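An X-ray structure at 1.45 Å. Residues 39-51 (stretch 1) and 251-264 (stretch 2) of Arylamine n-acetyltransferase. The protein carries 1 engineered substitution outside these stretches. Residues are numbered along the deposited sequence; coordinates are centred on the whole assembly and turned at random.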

ATOM      1  N   ILE A  39      -1.321  -8.617  20.121  1.00 11.25           N
ATOM      2  CA  ILE A  39      -1.332  -7.429  20.982  1.00 10.94           C
ATOM      3  C   ILE A  39      -0.488  -6.363  20.273  1.00 10.31           C
ATOM      4  O   ILE A  39       0.721  -6.528  20.125  1.00 10.11           O
ATOM      5  CB  ILE A  39      -0.791  -7.713  22.419  1.00 10.99           C
ATOM      6  CG1 ILE A  39      -1.501  -8.925  23.052  1.00 10.70           C
ATOM      7  CG2 ILE A  39      -0.953  -6.477  23.311  1.00 11.35           C
ATOM      8  CD1 ILE A  39      -0.984  -9.276  24.469  1.00 12.52           C
ATOM      9  N   PRO A  40      -1.135  -5.289  19.807  1.00  9.65           N
ATOM     10  CA  PRO A  40      -0.375  -4.300  19.062  1.00  9.19           C
ATOM     11  C   PRO A  40       0.488  -3.395  19.943  1.00  8.47           C
ATOM     12  O   PRO A  40       0.209  -3.212  21.134  1.00  8.82           O
ATOM     13  CB  PRO A  40      -1.472  -3.491  18.369  1.00  9.25           C
ATOM     14  CG  PRO A  40      -2.614  -3.515  19.361  1.00 11.37           C
ATOM     15  CD  PRO A  40      -2.561  -4.919  19.925  1.00 10.05           C
ATOM     16  N   PHE A  41       1.541  -2.848  19.348  1.00  8.04           N
ATOM     17  CA  PHE A  41       2.238  -1.710  19.933  1.00  8.08           C
ATOM     18  C   PHE A  41       1.315  -0.496  19.758  1.00  8.41           C
ATOM     19  O   PHE A  41       0.758  -0.265  18.681  1.00  8.74           O
ATOM     20  CB  PHE A  41       3.564  -1.472  19.202  1.00  8.44           C
ATOM     21  CG  PHE A  41       4.412  -0.408  19.812  1.00  7.39           C
ATOM     22  CD1 PHE A  41       5.518  -0.753  20.593  1.00  6.83           C
ATOM     23  CD2 PHE A  41       4.125   0.948  19.600  1.00  7.98           C
ATOM     24  CE1 PHE A  41       6.332   0.238  21.163  1.00  7.06           C
ATOM     25  CE2 PHE A  41       4.925   1.952  20.172  1.00  7.92           C
ATOM     26  CZ  PHE A  41       6.032   1.589  20.963  1.00  7.80           C
ATOM     27  N   GLU A  42       1.124   0.269  20.826  1.00  8.17           N
ATOM     28  CA  GLU A  42       0.449   1.571  20.701  1.00  8.28           C
ATOM     29  C   GLU A  42       0.855   2.471  21.848  1.00  8.14           C
ATOM     30  O   GLU A  42       1.204   2.002  22.940  1.00  8.58           O
ATOM     31  CB  GLU A  42      -1.076   1.451  20.676  1.00  9.32           C
ATOM     32  CG  GLU A  42      -1.618   0.628  21.846  1.00  9.78           C
ATOM     33  CD  GLU A  42      -2.648   1.347  22.676  1.00  9.72           C
ATOM     34  OE1 GLU A  42      -2.383   2.500  23.084  1.00  9.44           O
ATOM     35  OE2 GLU A  42      -3.691   0.736  22.967  1.00 11.60           O
ATOM     36  N   ASN A  43       0.794   3.771  21.593  1.00  8.21           N
ATOM     37  CA  ASN A  43       1.085   4.766  22.628  1.00  8.01           C
ATOM     38  C   ASN A  43      -0.076   5.745  22.807  1.00  8.07           C
ATOM     39  O   ASN A  43       0.152   6.919  23.039  1.00  7.86           O
ATOM     40  CB  ASN A  43       2.352   5.554  22.278  1.00  8.81           C
ATOM     41  CG  ASN A  43       2.124   6.484  21.105  1.00  7.87           C
ATOM     42  OD1 ASN A  43       1.414   6.122  20.166  1.00  9.80           O
ATOM     43  ND2 ASN A  43       2.703   7.688  21.157  1.00  7.65           N
ATOM     44  N   LEU A  44      -1.310   5.272  22.684  1.00  8.11           N
ATOM     45  CA  LEU A  44      -2.444   6.193  22.830  1.00  8.64           C
ATOM     46  C   LEU A  44      -2.484   6.856  24.213  1.00  8.47           C
ATOM     47  O   LEU A  44      -2.867   8.023  24.319  1.00  9.15           O
ATOM     48  CB  LEU A  44      -3.763   5.494  22.545  1.00  8.57           C
ATOM     49  CG  LEU A  44      -3.972   5.204  21.055  1.00 10.68           C
ATOM     50  CD1 LEU A  44      -4.912   4.013  20.897  1.00 11.71           C
ATOM     51  CD2 LEU A  44      -4.477   6.435  20.293  1.00 11.67           C
ATOM     52  N   ASP A  45      -2.073   6.137  25.263  1.00  9.22           N
ATOM     53  CA  ASP A  45      -2.093   6.748  26.600  1.00  8.63           C
ATOM     54  C   ASP A  45      -1.160   7.973  26.664  1.00  9.15           C
ATOM     55  O   ASP A  45      -1.636   9.074  26.917  1.00  9.56           O
ATOM     56  CB  ASP A  45      -1.782   5.732  27.709  1.00  9.89           C
ATOM     57  CG  ASP A  45      -2.997   4.893  28.098  1.00 10.33           C
ATOM     58  OD1 ASP A  45      -4.087   5.036  27.484  1.00 10.24           O
ATOM     59  OD2 ASP A  45      -2.857   4.069  29.038  1.00 11.12           O
ATOM     60  N   PRO A  46       0.161   7.808  26.420  1.00  9.06           N
ATOM     61  CA  PRO A  46       1.027   9.008  26.479  1.00  9.14           C
ATOM     62  C   PRO A  46       0.622  10.093  25.491  1.00  9.22           C
ATOM     63  O   PRO A  46       0.768  11.279  25.799  1.00  9.47           O
ATOM     64  CB  PRO A  46       2.425   8.491  26.132  1.00 10.34           C
ATOM     65  CG  PRO A  46       2.360   7.030  26.144  1.00 11.20           C
ATOM     66  CD  PRO A  46       0.939   6.568  26.221  1.00  9.12           C
ATOM     67  N   LEU A  47       0.130   9.694  24.318  1.00  9.37           N
ATOM     68  CA  LEU A  47      -0.364  10.681  23.340  1.00  9.41           C
ATOM     69  C   LEU A  47      -1.447  11.581  23.953  1.00 10.57           C
ATOM     70  O   LEU A  47      -1.471  12.807  23.712  1.00 11.64           O
ATOM     71  CB  LEU A  47      -0.893   9.984  22.074  1.00  9.58           C
ATOM     72  CG  LEU A  47      -1.468  10.914  20.985  1.00  9.49           C
ATOM     73  CD1 LEU A  47      -0.393  11.805  20.389  1.00 11.39           C
ATOM     74  CD2 LEU A  47      -2.173  10.104  19.910  1.00 10.96           C
ATOM     75  N   LEU A  48      -2.297  10.966  24.775  1.00 10.48           N
ATOM     76  CA  LEU A  48      -3.447  11.645  25.371  1.00 10.97           C
ATOM     77  C   LEU A  48      -3.127  12.207  26.757  1.00 11.39           C
ATOM     78  O   LEU A  48      -4.033  12.624  27.492  1.00 12.43           O
ATOM     79  CB  LEU A  48      -4.639  10.689  25.437  1.00 11.27           C
ATOM     80  CG  LEU A  48      -5.189  10.343  24.044  1.00 13.44           C
ATOM     81  CD1 LEU A  48      -6.038   9.089  24.094  1.00 15.14           C
ATOM     82  CD2 LEU A  48      -5.976  11.522  23.458  1.00 14.60           C
ATOM     83  N   GLY A  49      -1.846  12.207  27.121  1.00 10.84           N
ATOM     84  CA  GLY A  49      -1.424  12.773  28.414  1.00 11.14           C
ATOM     85  C   GLY A  49      -1.633  11.843  29.601  1.00 11.16           C
ATOM     86  O   GLY A  49      -1.618  12.281  30.760  1.00 12.15           O
ATOM     87  N   ILE A  50      -1.819  10.554  29.328  1.00 10.62           N
ATOM     88  CA  ILE A  50      -1.949   9.545  30.379  1.00 11.06           C
ATOM     89  C   ILE A  50      -0.588   8.845  30.520  1.00 10.54           C
ATOM     90  O   ILE A  50      -0.165   8.118  29.614  1.00 10.50           O
ATOM     91  CB  ILE A  50      -3.041   8.503  30.033  1.00 10.93           C
ATOM     92  CG1 ILE A  50      -4.397   9.187  29.783  1.00 11.58           C
ATOM     93  CG2 ILE A  50      -3.157   7.466  31.132  1.00 12.66           C
ATOM     94  CD1 ILE A  50      -5.402   8.331  29.026  1.00 13.39           C
ATOM     95  N   PRO A  51       0.122   9.073  31.639  1.00 10.31           N
ATOM     96  CA  PRO A  51       1.403   8.409  31.840  1.00 10.12           C
ATOM     97  C   PRO A  51       1.293   6.888  31.888  1.00 10.32           C
ATOM     98  O   PRO A  51       0.234   6.344  32.222  1.00 10.93           O
ATOM     99  CB  PRO A  51       1.856   8.941  33.212  1.00 11.03           C
ATOM    100  CG  PRO A  51       1.162  10.258  33.340  1.00 11.83           C
ATOM    101  CD  PRO A  51      -0.189   9.979  32.767  1.00 10.46           C
ATOM    102  N   ALA A 251      -8.422   2.683  11.198  1.00 19.97           N
ATOM    103  CA  ALA A 251      -7.301   1.743  11.136  1.00 19.70           C
ATOM    104  C   ALA A 251      -6.978   1.221  12.533  1.00 19.48           C
ATOM    105  O   ALA A 251      -6.801   0.019  12.732  1.00 19.74           O
ATOM    106  CB  ALA A 251      -6.078   2.399  10.500  1.00 19.96           C
ATOM    107  N   ILE A 252      -6.948   2.133  13.505  1.00 19.38           N
ATOM    108  CA  ILE A 252      -6.648   1.770  14.889  1.00 19.54           C
ATOM    109  C   ILE A 252      -7.618   0.693  15.401  1.00 19.84           C
ATOM    110  O   ILE A 252      -7.209  -0.308  15.981  1.00 19.35           O
ATOM    111  CB  ILE A 252      -6.653   3.027  15.787  1.00 18.85           C
ATOM    112  CG1 ILE A 252      -5.404   3.879  15.521  1.00 19.07           C
ATOM    113  CG2 ILE A 252      -6.745   2.653  17.274  1.00 18.23           C
ATOM    114  CD1 ILE A 252      -5.428   5.246  16.203  1.00 19.59           C
ATOM    115  N   VAL A 253      -8.905   0.892  15.140  1.00 21.41           N
ATOM    116  CA  VAL A 253      -9.937  -0.027  15.640  1.00 23.31           C
ATOM    117  C   VAL A 253      -9.996  -1.341  14.844  1.00 24.18           C
ATOM    118  O   VAL A 253     -10.040  -2.430  15.422  1.00 24.44           O
ATOM    119  CB  VAL A 253     -11.328   0.660  15.646  1.00 23.83           C
ATOM    120  CG1 VAL A 253     -12.409  -0.295  16.145  1.00 24.26           C
ATOM    121  CG2 VAL A 253     -11.297   1.897  16.511  1.00 23.55           C
ATOM    122  N   ASN A 254      -9.978  -1.225  13.523  1.00 25.72           N
ATOM    123  CA  ASN A 254     -10.287  -2.361  12.648  1.00 26.87           C
ATOM    124  C   ASN A 254      -9.091  -3.068  12.004  1.00 27.08           C
ATOM    125  O   ASN A 254      -9.160  -4.270  11.715  1.00 28.06           O
ATOM    126  CB  ASN A 254     -11.326  -1.940  11.605  1.00 27.31           C
ATOM    127  CG  ASN A 254     -12.649  -1.545  12.242  1.00 28.28           C
ATOM    128  OD1 ASN A 254     -13.082  -0.402  12.145  1.00 29.23           O
ATOM    129  ND2 ASN A 254     -13.278  -2.488  12.934  1.00 29.37           N
ATOM    130  N   ARG A 255      -8.006  -2.335  11.766  1.00 26.76           N
ATOM    131  CA  ARG A 255      -6.757  -2.961  11.346  1.00 26.68           C
ATOM    132  C   ARG A 255      -5.985  -3.480  12.563  1.00 24.69           C
ATOM    133  O   ARG A 255      -5.504  -4.617  12.567  1.00 24.82           O
ATOM    134  CB  ARG A 255      -5.879  -1.982  10.562  1.00 26.74           C
ATOM    135  CG  ARG A 255      -6.265  -1.729   9.103  1.00 28.82           C
ATOM    136  CD  ARG A 255      -5.150  -0.915   8.440  1.00 28.92           C
ATOM    137  NE  ARG A 255      -5.282  -0.792   6.991  1.00 34.08           N
ATOM    138  CZ  ARG A 255      -4.551  -1.462   6.101  1.00 33.12           C
ATOM    139  NH1 ARG A 255      -3.628  -2.333   6.496  1.00 34.60           N
ATOM    140  NH2 ARG A 255      -4.749  -1.261   4.806  1.00 35.51           N
ATOM    141  N   PHE A 256      -5.869  -2.647  13.598  1.00 22.38           N
ATOM    142  CA  PHE A 256      -5.005  -2.970  14.733  1.00 20.69           C
ATOM    143  C   PHE A 256      -5.723  -3.591  15.937  1.00 20.35           C
ATOM    144  O   PHE A 256      -5.086  -4.024  16.902  1.00 19.89           O
ATOM    145  CB  PHE A 256      -4.187  -1.738  15.141  1.00 19.30           C
ATOM    146  CG  PHE A 256      -3.137  -1.349  14.135  1.00 16.80           C
ATOM    147  CD1 PHE A 256      -3.313  -0.237  13.315  1.00 15.04           C
ATOM    148  CD2 PHE A 256      -1.967  -2.094  14.011  1.00 14.32           C
ATOM    149  CE1 PHE A 256      -2.325   0.139  12.384  1.00 15.05           C
ATOM    150  CE2 PHE A 256      -0.991  -1.746  13.089  1.00 14.20           C
ATOM    151  CZ  PHE A 256      -1.160  -0.620  12.273  1.00 14.67           C
ATOM    152  N   GLY A 257      -7.051  -3.632  15.883  1.00 20.14           N
ATOM    153  CA  GLY A 257      -7.839  -4.327  16.905  1.00 19.64           C
ATOM    154  C   GLY A 257      -7.870  -3.678  18.279  1.00 19.44           C
ATOM    155  O   GLY A 257      -8.035  -4.372  19.290  1.00 19.72           O
ATOM    156  N   ILE A 258      -7.718  -2.355  18.322  1.00 19.03           N
ATOM    157  CA  ILE A 258      -7.707  -1.620  19.590  1.00 18.98           C
ATOM    158  C   ILE A 258      -9.086  -1.025  19.874  1.00 21.23           C
ATOM    159  O   ILE A 258      -9.657  -0.317  19.036  1.00 21.40           O
ATOM    160  CB  ILE A 258      -6.628  -0.495  19.608  1.00 18.25           C
ATOM    161  CG1 ILE A 258      -5.227  -1.101  19.461  1.00 16.72           C
ATOM    162  CG2 ILE A 258      -6.730   0.345  20.904  1.00 17.36           C
ATOM    163  CD1 ILE A 258      -4.147  -0.073  19.091  1.00 17.27           C
ATOM    164  N   ASP A 259      -9.594  -1.313  21.070  1.00 23.55           N
ATOM    165  CA  ASP A 259     -10.875  -0.784  21.535  1.00 25.93           C
ATOM    166  C   ASP A 259     -10.712   0.637  22.085  1.00 26.98           C
ATOM    167  O   ASP A 259     -10.159   0.824  23.171  1.00 27.70           O
ATOM    168  CB  ASP A 259     -11.458  -1.716  22.606  1.00 26.25           C
ATOM    169  CG  ASP A 259     -12.759  -1.187  23.215  1.00 27.58           C
ATOM    170  OD1 ASP A 259     -13.445  -0.363  22.572  1.00 29.32           O
ATOM    171  OD2 ASP A 259     -13.092  -1.607  24.341  1.00 29.81           O
ATOM    172  N   LEU A 260     -11.196   1.623  21.331  1.00 28.43           N
ATOM    173  CA  LEU A 260     -11.114   3.040  21.731  1.00 29.64           C
ATOM    174  C   LEU A 260     -12.226   3.476  22.696  1.00 30.58           C
ATOM    175  O   LEU A 260     -12.175   4.574  23.263  1.00 30.57           O
ATOM    176  CB  LEU A 260     -11.084   3.953  20.503  1.00 29.83           C
ATOM    177  CG  LEU A 260      -9.858   3.924  19.582  1.00 30.16           C
ATOM    178  CD1 LEU A 260     -10.099   4.816  18.379  1.00 30.68           C
ATOM    179  CD2 LEU A 260      -8.585   4.353  20.309  1.00 29.73           C
ATOM    180  N   GLY A 261     -13.228   2.617  22.874  1.00 31.40           N
ATOM    181  CA  GLY A 261     -14.236   2.811  23.920  1.00 32.38           C
ATOM    182  C   GLY A 261     -13.585   2.996  25.283  1.00 32.78           C
ATOM    183  O   GLY A 261     -14.093   3.739  26.124  1.00 33.44           O
ATOM    184  N   ASP A 262     -12.451   2.320  25.478  1.00 33.16           N
ATOM    185  CA  ASP A 262     -11.573   2.485  26.649  1.00 33.14           C
ATOM    186  C   ASP A 262     -11.224   3.956  26.940  1.00 32.68           C
ATOM    187  O   ASP A 262     -11.013   4.331  28.096  1.00 32.77           O
ATOM    188  CB  ASP A 262     -10.298   1.630  26.445  1.00 33.62           C
ATOM    189  CG  ASP A 262      -9.130   2.032  27.366  1.00 34.59           C
ATOM    190  OD1 ASP A 262      -8.670   3.187  27.308  1.00 36.78           O
ATOM    191  OD2 ASP A 262      -8.634   1.177  28.121  1.00 35.82           O
ATOM    192  N   LEU A 263     -11.172   4.778  25.891  1.00 31.98           N
ATOM    193  CA  LEU A 263     -10.729   6.173  26.006  1.00 31.25           C
ATOM    194  C   LEU A 263     -11.853   7.202  25.820  1.00 31.60           C
ATOM    195  O   LEU A 263     -11.621   8.308  25.322  1.00 31.30           O
ATOM    196  CB  LEU A 263      -9.582   6.439  25.021  1.00 30.64           C
ATOM    197  CG  LEU A 263      -8.266   5.698  25.288  1.00 29.06           C
ATOM    198  CD1 LEU A 263      -7.433   5.620  24.016  1.00 28.10           C
ATOM    199  CD2 LEU A 263      -7.473   6.335  26.435  1.00 27.61           C
ATOM    200  N   ALA A 264     -13.059   6.834  26.249  1.00 32.15           N
ATOM    201  CA  ALA A 264     -14.242   7.698  26.143  1.00 32.49           C
ATOM    202  C   ALA A 264     -14.033   9.074  26.779  1.00 32.54           C
ATOM    203  O   ALA A 264     -13.520   9.182  27.898  1.00 32.89           O
ATOM    204  CB  ALA A 264     -15.447   7.013  26.761  1.00 32.59           C
TER

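Stretch 1 leaves I39 in extended form, turns into a short helix at 44-47, and closes through G49, whose positive phi (80°) suits glycine. Within it L47 N bonds N43 O (3.1 Å), L48 N bonds L44 O (3.0 Å), and I50 N reaches back to D45 O (2.8 Å). Stretch 2 enters as the end of a helix with a wide pi-type turn, F256 N to A251 O at 3.0 Å; G257, again at positive phi (70°), then redirects the chain, and I258 N bonds I252 O (3.2 Å). A 3-10 segment follows at 261-262, with G261 N held by D259 OD1 (3.0 Å). The backbones come nearest at P40 and F256, CA to CA 6.5 Å, and stand 8.7 Å apart at D45 and L263.

No hydrogen bond crosses between the stretches; apolar packing joins them, burying 414 Å² in total. At one end the P40 ring lies against I258, CG to CG1 3.6 Å, and its CG also meets the backbone F256 O at 3.5 Å. L44, pointing toward stretch 2 with chi1 m and chi2 t, places CD1 3.7 Å from L260 CD2, 4.1 Å from I258 CG2 and 4.3 Å from I252 CG2, so one methyl touches three aliphatic side chains. L263 fills the other end: its CD1 lies 4.0 Å from L44 CB and 3.7 Å from L48 CD1, while its CD2 lies 3.9 Å from I50 CD1. Branched aliphatic chains suit these places because their methyls offer several contacts and need no polar partner. Two buried acids border the packing. E42 OE2 approaches I258 CG2 (3.7 Å), while its OE1 accepts L44 N (3.0 Å); D45 OD1 lies 3.8 Å from L263 CD2. The carboxylate oxygens of both acids are hydrogen-bonded, which makes their burial beside methyl groups tolerable.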